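Local coordinates for protein glutamate--tRNA ligase (Elizabethkingia anophelis, PDB 6B1Z) that catalyses the ATP-dependent attachment of glutamate to its tRNA, as a class I aminoacyl-tRNA synthetase, at residues L48-D52 with N214-D218; R96-D100 with D205-T209; S257-E263 with K341-F346; G408-F412 with L482-D486; L474-L478 with V487-M491. All coordinates share one frame; numbering follows the deposited sequence.

Contact 1 (L48-D52 with N214-D218); sequences LRIED and NIIDD. With EDO (1,2-ethanediol), chain V; FMT (formic acid), chain N.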
# COMPACT_ATOMS: atom_id res chain seq x y z
N LEU A 48 15.61 -8.18 -0.13
CA LEU A 48 15.03 -7.45 1.00
C LEU A 48 16.12 -7.24 2.04
O LEU A 48 16.70 -8.22 2.54
CB LEU A 48 13.85 -8.21 1.62
CG LEU A 48 13.29 -7.60 2.91
CD1 LEU A 48 12.61 -6.24 2.64
CD2 LEU A 48 12.27 -8.57 3.52
N ARG A 49 16.43 -5.98 2.34
CA ARG A 49 17.41 -5.63 3.35
C ARG A 49 16.71 -4.84 4.45
O ARG A 49 16.07 -3.82 4.18
CB ARG A 49 18.58 -4.83 2.76
CG ARG A 49 19.70 -4.59 3.76
CD ARG A 49 20.95 -3.97 3.12
NE ARG A 49 20.70 -2.59 2.69
CZ ARG A 49 20.99 -2.11 1.49
NH1 ARG A 49 21.56 -2.87 0.56
NH2 ARG A 49 20.74 -0.84 1.22
N ILE A 50 16.79 -5.34 5.67
CA ILE A 50 16.10 -4.73 6.80
C ILE A 50 16.98 -3.63 7.38
O ILE A 50 18.13 -3.86 7.77
CB ILE A 50 15.72 -5.77 7.86
CG1 ILE A 50 14.73 -6.78 7.27
CG2 ILE A 50 15.16 -5.09 9.12
CD1 ILE A 50 13.43 -6.19 6.74
N GLU A 51 16.44 -2.41 7.42
CA GLU A 51 17.19 -1.24 7.83
C GLU A 51 16.94 -0.98 9.31
O GLU A 51 16.22 -0.06 9.70
CB GLU A 51 16.78 -0.05 6.98
CG GLU A 51 16.77 -0.38 5.52
CD GLU A 51 18.12 -0.18 4.90
OE1 GLU A 51 18.59 0.98 4.95
OE2 GLU A 51 18.71 -1.17 4.40
N ASP A 52 17.55 -1.83 10.14
CA ASP A 52 17.26 -1.82 11.57
C ASP A 52 18.43 -1.29 12.41
O ASP A 52 18.62 -1.74 13.54
CB ASP A 52 16.85 -3.21 12.06
CG ASP A 52 17.95 -4.26 11.88
OD1 ASP A 52 18.86 -4.04 11.04
OD2 ASP A 52 17.90 -5.30 12.57
N ASN A 214 23.75 2.36 3.77
CA ASN A 214 23.15 1.96 2.51
C ASN A 214 24.16 1.98 1.37
O ASN A 214 24.11 1.10 0.50
CB ASN A 214 21.94 2.83 2.19
CG ASN A 214 20.71 2.40 2.95
OD1 ASN A 214 20.63 1.25 3.41
ND2 ASN A 214 19.75 3.30 3.10
N ILE A 215 25.10 2.94 1.34
CA ILE A 215 26.06 2.89 0.23
C ILE A 215 27.03 1.72 0.43
O ILE A 215 27.42 1.06 -0.54
CB ILE A 215 26.78 4.24 0.01
CG1 ILE A 215 27.75 4.60 1.14
CG2 ILE A 215 25.77 5.37 -0.27
CD1 ILE A 215 29.21 4.30 0.78
N ILE A 216 27.41 1.42 1.68
CA ILE A 216 28.26 0.25 1.95
C ILE A 216 27.55 -1.01 1.49
O ILE A 216 28.12 -1.86 0.79
CB ILE A 216 28.61 0.17 3.44
CG1 ILE A 216 29.62 1.27 3.82
CG2 ILE A 216 29.14 -1.25 3.81
CD1 ILE A 216 29.74 1.49 5.32
N ASP A 217 26.28 -1.15 1.87
CA ASP A 217 25.60 -2.41 1.57
C ASP A 217 25.17 -2.51 0.12
O ASP A 217 25.11 -3.63 -0.41
CB ASP A 217 24.41 -2.60 2.51
CG ASP A 217 24.83 -2.90 3.95
OD1 ASP A 217 26.00 -3.29 4.18
OD2 ASP A 217 23.97 -2.76 4.84
N ASP A 218 24.84 -1.40 -0.53
CA ASP A 218 24.56 -1.47 -1.96
C ASP A 218 25.81 -1.89 -2.73
O ASP A 218 25.74 -2.67 -3.68
CB ASP A 218 24.01 -0.14 -2.46
CG ASP A 218 22.61 0.12 -1.96
OD1 ASP A 218 22.15 1.27 -2.04
OD2 ASP A 218 21.98 -0.86 -1.48
C1 EDO V . 22.05 4.50 -0.93
O1 EDO V . 22.18 5.64 -0.07
C2 EDO V . 22.66 4.82 -2.28
O2 EDO V . 23.17 3.62 -2.87
C FMT N . 16.01 3.63 5.25
O1 FMT N . 15.71 3.38 6.41
O2 FMT N . 16.92 3.08 4.63
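Arg49 faces Asp217 and Glu51 faces Asn214 with their CA atoms 9.0 and 8.6 Å apart, and no backbone bond crosses from the loop after strand 45-48 to helix 210-220. Side chains close the gap. Arg49 starts out with CG opposite the backbone N (chi1 -173°) and turns at chi3, which brings its guanidinium end-on to Asp218. Arg49 NH1 and NH2 both bond to Asp218 OD2, at 2.9 and 3.0 Å, and this oxygen lies in the guanidinium plane. NH2 of Arg49 also donates to Asn214 OD1 at 3.0 Å, from above the carbonyl plane, while NE forms a salt bridge with Glu51 OE2 (3.0 Å). Asp217 lays CB over one guanidinium face, 3.5 Å from NH1 of Arg49. Asn214 ND2 makes a weak bond to Glu51 OE1 and a straighter one (165°) to a bound formic acid, probably from the crystallisation liquor. The salt-bridge network is buried; Arg15 pairs with Asp218 and Arg95 with Asp217, whose OD2 also accepts hydrogen bonds from Tyr99 OH and Gln92 NE2. In the catalytic domain, helix 236-246 packs on Ile215, helix 96-106 on Ile216, and helix 62-73 touches Leu48 and Ile50.

Contact 2 (R96-D100 with D205-T209); sequences RDIYD and DGMPT. With FMT (formic acid), chain B; EDO (1,2-ethanediol), chain S.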
# COMPACT_ATOMS: atom_id res chain seq x y z
N ARG A 96 27.94 -5.12 11.72
CA ARG A 96 28.82 -4.12 12.31
C ARG A 96 30.28 -4.30 11.89
O ARG A 96 30.98 -3.31 11.66
CB ARG A 96 28.70 -4.13 13.84
CG ARG A 96 29.93 -3.54 14.53
CD ARG A 96 29.80 -3.51 16.04
NE ARG A 96 28.85 -2.50 16.50
CZ ARG A 96 29.09 -1.19 16.52
NH1 ARG A 96 30.25 -0.71 16.08
NH2 ARG A 96 28.17 -0.36 16.96
N ASP A 97 30.75 -5.55 11.75
CA ASP A 97 32.15 -5.74 11.38
C ASP A 97 32.43 -5.23 9.96
O ASP A 97 33.51 -4.68 9.69
CB ASP A 97 32.54 -7.21 11.51
CG ASP A 97 32.90 -7.59 12.94
OD1 ASP A 97 32.57 -6.81 13.86
OD2 ASP A 97 33.52 -8.65 13.14
N ILE A 98 31.46 -5.39 9.05
CA ILE A 98 31.57 -4.81 7.71
C ILE A 98 31.66 -3.30 7.80
O ILE A 98 32.50 -2.66 7.16
CB ILE A 98 30.39 -5.26 6.84
CG1 ILE A 98 30.40 -6.77 6.66
CG2 ILE A 98 30.42 -4.57 5.49
CD1 ILE A 98 29.11 -7.36 6.11
N TYR A 99 30.78 -2.70 8.60
CA TYR A 99 30.76 -1.25 8.70
C TYR A 99 32.05 -0.72 9.31
O TYR A 99 32.57 0.32 8.89
CB TYR A 99 29.56 -0.79 9.51
CG TYR A 99 28.22 -1.19 8.92
CD1 TYR A 99 27.99 -1.19 7.55
CD2 TYR A 99 27.19 -1.59 9.76
CE1 TYR A 99 26.73 -1.58 7.03
CE2 TYR A 99 25.95 -1.97 9.26
CZ TYR A 99 25.73 -1.97 7.91
OH TYR A 99 24.49 -2.36 7.44
N ASP A 100 32.59 -1.43 10.31
CA ASP A 100 33.84 -1.00 10.94
C ASP A 100 34.98 -0.96 9.92
O ASP A 100 35.80 -0.04 9.93
CB ASP A 100 34.20 -1.93 12.09
CG ASP A 100 33.32 -1.73 13.30
OD1 ASP A 100 32.52 -0.78 13.35
OD2 ASP A 100 33.43 -2.58 14.22
N ASP A 205 28.02 5.30 18.82
CA ASP A 205 28.24 3.91 19.17
C ASP A 205 28.94 3.11 18.07
O ASP A 205 29.07 1.89 18.20
CB ASP A 205 26.90 3.23 19.54
CG ASP A 205 25.90 3.22 18.40
OD1 ASP A 205 26.22 3.70 17.29
OD2 ASP A 205 24.78 2.71 18.61
N GLY A 206 29.39 3.77 17.00
CA GLY A 206 30.06 3.08 15.91
C GLY A 206 29.14 2.54 14.84
O GLY A 206 29.63 2.03 13.82
N MET A 207 27.82 2.64 15.03
CA MET A 207 26.99 2.15 13.94
C MET A 207 26.73 3.26 12.93
O MET A 207 26.56 4.42 13.30
CB MET A 207 25.66 1.61 14.47
CG MET A 207 25.75 0.22 15.14
SD MET A 207 26.47 -1.13 14.14
CE MET A 207 25.14 -1.39 12.96
N PRO A 208 26.71 2.91 11.65
CA PRO A 208 26.46 3.92 10.62
C PRO A 208 25.04 4.45 10.67
O PRO A 208 24.11 3.81 11.17
CB PRO A 208 26.71 3.16 9.31
CG PRO A 208 26.31 1.74 9.66
CD PRO A 208 26.79 1.55 11.08
N THR A 209 24.88 5.66 10.14
CA THR A 209 23.57 6.15 9.77
C THR A 209 23.13 5.48 8.47
O THR A 209 23.94 4.86 7.77
CB THR A 209 23.59 7.67 9.59
OG1 THR A 209 24.45 7.98 8.49
CG2 THR A 209 24.08 8.35 10.87
C FMT B . 29.46 -8.38 14.29
O1 FMT B . 29.70 -7.84 13.21
O2 FMT B . 28.53 -9.16 14.48
C1 EDO S . 33.11 -10.38 17.61
O1 EDO S . 31.98 -9.61 17.21
C2 EDO S . 34.01 -10.62 16.41
O2 EDO S . 34.16 -9.40 15.68
O HOH W 1 31.89 1.93 12.54
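Arg96 and Asp205 make the one direct hydrogen bond between the start of helix 96-106 and the loop after strand 200-202. NH2 of Arg96 donates to Asp205 O at 2.7 Å, bent at 137°, with the donor above the carbonyl plane and the oxygen tilted out of the guanidinium plane. The chain gets there with CG opposite the backbone N (chi1 158°) and a turn at chi3, which also leaves NH1 of Arg96 3.6 Å from Asp100 OD1, a salt bridge within the helix. A water donates to both Asp100 OD1 and Gly206 O, at 2.9 and 2.6 Å, and adds a second polar link. The loop is shaped by an Asx turn: Asp205 OD1 accepts from Met207 N at 3.0 Å, and Gly206 between them has a positive phi, its CA at the guanidinium edge. From there the chain runs through Pro208 to Thr209, the N-cap residue of helix 210-220 in the catalytic domain. Met207, curled at chi2 and chi3, holds SD over one guanidinium face, 3.5 Å from CZ of Arg96. The apolar contacts centre on the buried Tyr99 ring: Met207 CE reaches its edge, and Pro208 stands over its face in a CH-pi contact, with CG 3.6 Å from the Tyr99 centroid and 18° off its normal. Ala213 of helix 210-220 touches both Tyr99 and Pro208, and Tyr99 OH ends at Asp217.

Contact 3 (S257-E263 with K341-F346); sequences SLILKPE and KAGARF. With EDO (1,2-ethanediol), chain R; EDO (1,2-ethanediol), chain T.
The guanidinium of Arg345 meets Lys261 edge-on: NH1 donates to Lys261 O at 2.9 Å, the oxygen near the guanidinium plane but the nitrogen above the plane of that carbonyl. The same NH1 is shared with Gly264 O further along the loop. At the edge of the Phe346 ring lies Pro262, its CG 4.2 Å from Phe346 CD2, and the ring of Phe278 meets that of Phe346 with planes at about 40°. The backbones form a single parallel beta bridge, Leu260 opposite Arg345: Leu260 N donates to Ala344 O at 2.8 Å and Phe346 N to Leu260 O at 2.9 Å, both nearly straight. Leu260 CD1 rests 3.6 Å from Gly343 C, and Ile259 CG2 packs 3.9 Å from Phe346 CB. At the other end, Ser257 turns OG opposite its carbonyl carbon (chi1 -62°) and donates to Lys341 O at 2.5 Å, a short bond, while a water joins Ser257 O to Ala344 N. Segment 257-263 leads into the Lys-Leu-Ser-Lys-Arg sequence starting at Lys267, the KMSKS-type signature of class I synthetases; Ile259 is backbone-bonded to Leu268, and Lys261 NZ to Lys267 O. All four direct hydrogen bonds across the contact end on main-chain carbonyls, two from backbone N-H groups and two from the side chains of Ser257 and Arg345, so the acceptors do not depend on side-chain identity, while the donors partly do.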
# COMPACT_ATOMS: atom_id res chain seq x y z
N SER A 257 8.24 9.91 -7.52
CA SER A 257 7.57 11.06 -6.93
C SER A 257 6.50 10.61 -5.94
O SER A 257 5.85 9.59 -6.13
CB SER A 257 6.95 11.93 -8.03
OG SER A 257 7.99 12.42 -8.89
N LEU A 258 6.33 11.39 -4.86
CA LEU A 258 5.37 11.03 -3.83
C LEU A 258 3.95 10.97 -4.40
O LEU A 258 3.58 11.76 -5.27
CB LEU A 258 5.43 12.05 -2.68
CG LEU A 258 6.77 12.09 -1.95
CD1 LEU A 258 6.78 13.21 -0.91
CD2 LEU A 258 7.09 10.76 -1.31
N ILE A 259 3.18 10.00 -3.92
CA ILE A 259 1.77 9.88 -4.28
C ILE A 259 1.02 11.09 -3.75
O ILE A 259 1.20 11.50 -2.59
CB ILE A 259 1.20 8.57 -3.74
CG1 ILE A 259 1.95 7.38 -4.36
CG2 ILE A 259 -0.31 8.49 -4.00
CD1 ILE A 259 1.69 6.04 -3.68
N LEU A 260 0.18 11.68 -4.59
CA LEU A 260 -0.52 12.90 -4.24
C LEU A 260 -1.88 12.61 -3.59
O LEU A 260 -2.46 11.53 -3.73
CB LEU A 260 -0.69 13.78 -5.48
CG LEU A 260 0.63 14.13 -6.18
CD1 LEU A 260 0.35 14.89 -7.45
CD2 LEU A 260 1.53 14.94 -5.26
N LYS A 261 -2.39 13.62 -2.88
CA LYS A 261 -3.70 13.52 -2.24
C LYS A 261 -4.79 13.32 -3.30
O LYS A 261 -4.64 13.73 -4.45
CB LYS A 261 -4.00 14.79 -1.45
CG LYS A 261 -3.22 14.92 -0.17
CD LYS A 261 -3.76 16.08 0.66
CE LYS A 261 -2.90 16.31 1.89
NZ LYS A 261 -2.77 15.08 2.71
N PRO A 262 -5.91 12.71 -2.92
CA PRO A 262 -7.00 12.55 -3.89
C PRO A 262 -7.52 13.87 -4.43
O PRO A 262 -7.88 13.97 -5.61
CB PRO A 262 -8.08 11.80 -3.10
CG PRO A 262 -7.36 11.15 -1.97
CD PRO A 262 -6.22 12.07 -1.62
N GLU A 263 -7.57 14.89 -3.58
CA GLU A 263 -8.07 16.20 -3.98
C GLU A 263 -7.27 17.27 -3.26
O GLU A 263 -6.86 17.08 -2.11
CB GLU A 263 -9.58 16.33 -3.68
CG GLU A 263 -10.46 15.47 -4.60
CD GLU A 263 -11.90 15.30 -4.12
OE1 GLU A 263 -12.27 15.93 -3.11
OE2 GLU A 263 -12.65 14.52 -4.75
N LYS A 341 7.56 11.18 -14.15
CA LYS A 341 8.18 12.09 -13.20
C LYS A 341 7.13 12.84 -12.38
O LYS A 341 7.37 13.15 -11.21
CB LYS A 341 9.07 13.08 -13.96
CG LYS A 341 9.82 14.08 -13.11
CD LYS A 341 10.72 14.96 -13.99
CE LYS A 341 11.60 15.89 -13.16
NZ LYS A 341 12.45 16.77 -14.01
N ALA A 342 5.98 13.13 -12.97
CA ALA A 342 4.93 13.84 -12.25
C ALA A 342 4.31 12.94 -11.18
O ALA A 342 4.18 11.73 -11.37
CB ALA A 342 3.85 14.32 -13.22
N GLY A 343 3.95 13.54 -10.05
CA GLY A 343 3.21 12.80 -9.04
C GLY A 343 1.86 12.34 -9.55
O GLY A 343 1.25 12.96 -10.42
N ALA A 344 1.39 11.22 -8.98
CA ALA A 344 0.11 10.63 -9.33
C ALA A 344 -0.83 10.78 -8.13
O ALA A 344 -0.44 10.47 -7.01
CB ALA A 344 0.28 9.15 -9.70
N ARG A 345 -2.05 11.24 -8.38
CA ARG A 345 -3.05 11.35 -7.32
C ARG A 345 -3.62 9.98 -6.96
O ARG A 345 -4.00 9.21 -7.84
CB ARG A 345 -4.20 12.27 -7.73
CG ARG A 345 -3.87 13.74 -7.72
CD ARG A 345 -5.16 14.54 -7.79
NE ARG A 345 -4.94 15.98 -7.92
CZ ARG A 345 -4.81 16.82 -6.90
NH1 ARG A 345 -4.89 16.37 -5.65
NH2 ARG A 345 -4.62 18.11 -7.12
N PHE A 346 -3.69 9.70 -5.66
CA PHE A 346 -4.41 8.50 -5.25
C PHE A 346 -5.90 8.67 -5.53
O PHE A 346 -6.46 9.75 -5.36
CB PHE A 346 -4.20 8.23 -3.76
CG PHE A 346 -4.98 7.03 -3.29
CD1 PHE A 346 -4.55 5.75 -3.60
CD2 PHE A 346 -6.17 7.20 -2.60
CE1 PHE A 346 -5.28 4.64 -3.20
CE2 PHE A 346 -6.91 6.09 -2.21
CZ PHE A 346 -6.47 4.82 -2.50
C1 EDO R . 6.49 8.03 -9.64
O1 EDO R . 7.45 9.02 -10.06
C2 EDO R . 5.19 8.25 -10.41
O2 EDO R . 4.63 9.49 -9.96
C1 EDO T . 5.74 12.25 -17.04
O1 EDO T . 5.62 13.17 -15.95
C2 EDO T . 7.14 12.27 -17.64
O2 EDO T . 8.08 11.68 -16.74
O HOH W 2 3.35 9.57 -7.59
O HOH W 3 -8.05 11.36 -7.13

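Contact 4 (G408-F412 with L482-D486); sequences GKFFF and LKGPD
Phe410 and Phe411 press on Pro485 inside the all-helical anticodon-binding domain, where the turn after helix 401-406 meets the loop that joins helices 467-479 and 487-507. The two phenylalanines adopt different conformations. Phe410 holds CG between its backbone N and carbonyl carbon (chi1 42°), which swings the ring out to the loop; Phe411 has CG opposite the carbonyl carbon (chi1 -73°) and reaches Pro485 with the far end of its ring alone. From Phe410, CE2 comes 3.5 Å from Pro485 CD, and CZ stands 3.6 Å from Gly484 CA, close against the backbone of that glycine. Phe411 CZ touches the next carbon of the proline ring, Pro485 CG, at 3.8 Å. The phenylalanines also support each other, since CE2 of Phe410 lies over one face of the Phe411 ring, offset toward its rim. Gly408 CA sits over a face of Phe410, brought there by the turn in which Phe411 N donates to Gly408 O at 3.0 Å. No hydrogen bond joins the two segments. Leu490 of helix 487-507 packs on both rings, and Ile390, Leu393 and Met394 of helix 384-394 on Phe411. Lys483 passes by with an extended chain whose NZ pairs with Glu481; near the plane of the Phe410 ring and at its edge, Lys483 CE stops 4.3 Å from Phe410 CE1.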
# COMPACT_ATOMS: atom_id res chain seq x y z
N GLY A 408 -28.02 -7.71 0.07
CA GLY A 408 -28.94 -8.79 -0.25
C GLY A 408 -29.59 -9.38 0.99
O GLY A 408 -29.83 -10.60 1.05
N LYS A 409 -29.90 -8.54 1.97
CA LYS A 409 -30.42 -9.07 3.22
C LYS A 409 -31.79 -9.71 3.05
O LYS A 409 -32.14 -10.60 3.83
CB LYS A 409 -30.46 -7.97 4.28
CG LYS A 409 -29.08 -7.57 4.79
CD LYS A 409 -29.16 -6.52 5.89
CE LYS A 409 -27.77 -6.07 6.32
NZ LYS A 409 -27.83 -5.01 7.37
N PHE A 410 -32.53 -9.33 2.00
CA PHE A 410 -33.84 -9.92 1.71
C PHE A 410 -33.75 -11.39 1.33
O PHE A 410 -34.79 -12.06 1.31
CB PHE A 410 -34.52 -9.15 0.58
CG PHE A 410 -33.57 -8.78 -0.53
CD1 PHE A 410 -33.03 -7.50 -0.59
CD2 PHE A 410 -33.20 -9.71 -1.49
CE1 PHE A 410 -32.13 -7.16 -1.60
CE2 PHE A 410 -32.31 -9.38 -2.50
CZ PHE A 410 -31.77 -8.10 -2.56
N PHE A 411 -32.56 -11.92 1.03
CA PHE A 411 -32.46 -13.36 0.81
C PHE A 411 -32.61 -14.14 2.10
O PHE A 411 -32.96 -15.32 2.07
CB PHE A 411 -31.12 -13.73 0.16
CG PHE A 411 -31.01 -13.35 -1.29
CD1 PHE A 411 -31.82 -13.94 -2.25
CD2 PHE A 411 -30.06 -12.42 -1.70
CE1 PHE A 411 -31.70 -13.60 -3.60
CE2 PHE A 411 -29.94 -12.07 -3.04
CZ PHE A 411 -30.76 -12.66 -3.99
N PHE A 412 -32.35 -13.49 3.23
CA PHE A 412 -32.26 -14.15 4.52
C PHE A 412 -33.24 -13.63 5.56
O PHE A 412 -33.46 -14.32 6.57
CB PHE A 412 -30.82 -14.01 5.07
CG PHE A 412 -29.76 -14.24 4.03
CD1 PHE A 412 -29.41 -15.53 3.65
CD2 PHE A 412 -29.13 -13.16 3.42
CE1 PHE A 412 -28.44 -15.74 2.69
CE2 PHE A 412 -28.16 -13.37 2.46
CZ PHE A 412 -27.81 -14.66 2.09
N LEU A 482 -38.11 -1.10 -3.60
CA LEU A 482 -37.92 -1.47 -5.00
C LEU A 482 -36.42 -1.61 -5.28
O LEU A 482 -35.76 -0.73 -5.82
CB LEU A 482 -38.58 -0.46 -5.92
CG LEU A 482 -40.10 -0.35 -5.70
CD1 LEU A 482 -40.73 0.62 -6.69
CD2 LEU A 482 -40.77 -1.72 -5.80
N LYS A 483 -35.88 -2.76 -4.89
CA LYS A 483 -34.50 -3.08 -5.19
C LYS A 483 -34.37 -4.60 -5.30
O LYS A 483 -35.35 -5.34 -5.26
CB LYS A 483 -33.56 -2.49 -4.13
CG LYS A 483 -33.74 -3.07 -2.76
CD LYS A 483 -32.89 -2.36 -1.71
CE LYS A 483 -32.92 -3.11 -0.38
NZ LYS A 483 -32.46 -2.28 0.77
N GLY A 484 -33.13 -5.05 -5.48
CA GLY A 484 -32.84 -6.47 -5.56
C GLY A 484 -32.74 -6.99 -6.98
O GLY A 484 -32.91 -6.25 -7.97
N PRO A 485 -32.47 -8.28 -7.11
CA PRO A 485 -32.39 -8.91 -8.44
C PRO A 485 -33.76 -9.16 -9.03
O PRO A 485 -34.77 -8.74 -8.46
CB PRO A 485 -31.65 -10.22 -8.15
CG PRO A 485 -32.15 -10.58 -6.79
CD PRO A 485 -32.34 -9.28 -6.03
N ASP A 486 -33.82 -9.86 -10.17
CA ASP A 486 -35.10 -10.15 -10.79
C ASP A 486 -36.00 -10.91 -9.82
O ASP A 486 -35.54 -11.77 -9.06
CB ASP A 486 -34.91 -10.96 -12.08
CG ASP A 486 -34.27 -10.14 -13.19
OD1 ASP A 486 -34.01 -8.93 -13.01
OD2 ASP A 486 -34.03 -10.72 -14.27

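Contact 5 (L474-L478 with V487-M491); sequences LRLSL and VPDLM
Helices 467-479 and 487-507 of the anticodon-binding domain pack here through Leu474, Leu478 and Arg475 on one side and Val487, Leu490 and Met491 on the other. Although they follow each other in the chain, their local axes point much the same way, 35° apart and 10.5 Å at closest approach, because the loop between them doubles back to bring Val487 level with Arg475. Val487 fits among three residues of the first helix. Its CG1, opposite the backbone N (chi1 166°), lies 3.5 Å from Leu474 CD2 and further from Leu478 CD1; its CG2 takes the other side, 3.7 Å from Arg475 CB and over one face of the Arg475 guanidinium, toward the rim. One turn on, Met491 bends at chi3 and meets Leu474 tip to tip, its SD 3.7 Å from Leu474 CD2. Leu478 lies crosswise to Met491, with CD1 of Leu478 3.6 Å from CG of Met491; Leu478 and Leu490 run alongside each other, pointing opposite ways, with Leu478 CB 3.7 Å from Leu490 CD2. Ile456 and Ile452 of helix 449-462 cover Leu474 and Met491 respectively. Arg475 is the exception: bent at chi3, it turns NH1 to the loop carbonyls of Lys483 and Pro485, with a weak bond to Gly484 O. No hydrogen bond joins the two segments, which meet through close-fitting aliphatic and thioether groups; further along, Arg502 NH1 of helix 487-507 bonds to Leu478 O, while Arg475 shields Val487 and ties the returning loop to the first helix.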
# COMPACT_ATOMS: atom_id res chain seq x y z
N LEU A 474 -45.15 -7.22 -6.18
CA LEU A 474 -44.49 -8.44 -5.73
C LEU A 474 -43.09 -8.14 -5.20
O LEU A 474 -42.69 -8.64 -4.14
CB LEU A 474 -44.44 -9.45 -6.88
CG LEU A 474 -43.93 -10.86 -6.65
CD1 LEU A 474 -44.65 -11.51 -5.47
CD2 LEU A 474 -44.14 -11.67 -7.91
N ARG A 475 -42.32 -7.33 -5.93
CA ARG A 475 -41.00 -6.92 -5.44
C ARG A 475 -41.11 -6.22 -4.10
O ARG A 475 -40.34 -6.49 -3.18
CB ARG A 475 -40.32 -6.01 -6.47
CG ARG A 475 -38.91 -5.55 -6.04
CD ARG A 475 -38.26 -4.60 -7.05
NE ARG A 475 -38.16 -5.18 -8.38
CZ ARG A 475 -37.17 -5.97 -8.78
NH1 ARG A 475 -36.18 -6.28 -7.95
NH2 ARG A 475 -37.17 -6.45 -10.02
N LEU A 476 -42.08 -5.31 -3.96
CA LEU A 476 -42.25 -4.60 -2.69
C LEU A 476 -42.53 -5.57 -1.55
O LEU A 476 -41.98 -5.43 -0.46
CB LEU A 476 -43.38 -3.57 -2.82
CG LEU A 476 -43.70 -2.78 -1.55
CD1 LEU A 476 -42.58 -1.81 -1.24
CD2 LEU A 476 -45.02 -2.04 -1.72
N SER A 477 -43.37 -6.58 -1.81
CA SER A 477 -43.71 -7.56 -0.78
C SER A 477 -42.48 -8.32 -0.30
O SER A 477 -42.35 -8.62 0.89
CB SER A 477 -44.74 -8.55 -1.33
OG SER A 477 -45.89 -7.87 -1.80
N LEU A 478 -41.60 -8.68 -1.23
CA LEU A 478 -40.48 -9.56 -0.89
C LEU A 478 -39.30 -8.79 -0.30
O LEU A 478 -38.54 -9.36 0.49
CB LEU A 478 -40.03 -10.33 -2.13
CG LEU A 478 -41.10 -11.16 -2.84
CD1 LEU A 478 -40.55 -11.75 -4.12
CD2 LEU A 478 -41.66 -12.26 -1.93
N VAL A 487 -37.29 -10.58 -9.84
CA VAL A 487 -38.22 -11.13 -8.85
C VAL A 487 -38.32 -12.65 -8.90
O VAL A 487 -38.30 -13.28 -7.84
CB VAL A 487 -39.59 -10.44 -8.98
CG1 VAL A 487 -40.64 -11.21 -8.21
CG2 VAL A 487 -39.52 -9.00 -8.48
N PRO A 488 -38.44 -13.29 -10.07
CA PRO A 488 -38.52 -14.76 -10.06
C PRO A 488 -37.27 -15.42 -9.51
O PRO A 488 -37.37 -16.52 -8.93
CB PRO A 488 -38.75 -15.11 -11.54
CG PRO A 488 -39.35 -13.88 -12.13
CD PRO A 488 -38.63 -12.76 -11.44
N ASP A 489 -36.11 -14.79 -9.66
CA ASP A 489 -34.89 -15.32 -9.05
C ASP A 489 -34.95 -15.20 -7.53
O ASP A 489 -34.57 -16.14 -6.82
CB ASP A 489 -33.67 -14.58 -9.60
CG ASP A 489 -33.44 -14.85 -11.07
OD1 ASP A 489 -33.37 -16.04 -11.44
OD2 ASP A 489 -33.31 -13.88 -11.85
N LEU A 490 -35.43 -14.06 -7.01
CA LEU A 490 -35.57 -13.92 -5.57
C LEU A 490 -36.55 -14.93 -5.00
O LEU A 490 -36.29 -15.53 -3.94
CB LEU A 490 -36.01 -12.49 -5.23
CG LEU A 490 -36.31 -12.23 -3.75
CD1 LEU A 490 -35.13 -12.64 -2.88
CD2 LEU A 490 -36.64 -10.76 -3.53
N MET A 491 -37.69 -15.14 -5.67
CA MET A 491 -38.67 -16.10 -5.18
C MET A 491 -38.08 -17.51 -5.10
O MET A 491 -38.28 -18.22 -4.11
CB MET A 491 -39.91 -16.09 -6.07
CG MET A 491 -40.70 -14.80 -5.98
SD MET A 491 -41.77 -14.51 -7.40
CE MET A 491 -43.12 -15.63 -7.02

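In the fold
From the N terminus, contact 1 opens first at 48-52. Contact 2 opens at 96-100 and closes at 205-209, wholly within the long loop that contact 1 then closes at 214-218. The two touch: contact 1 ties the loop after strand 45-48 to helix 210-220, contact 2 the start of helix 96-106 to the loop before helix 210-220. Contact 3 follows in series, joining the loop after strand 252-256 to that before helix 348-361. Contacts 4 and 5 touch in the anticodon-binding domain and cross along the chain: contact 4 joins the turn after helix 401-406 to the loop between helices 467-479 and 487-507, contact 5 those two helices, about 62 Å from contact 1, centre to centre.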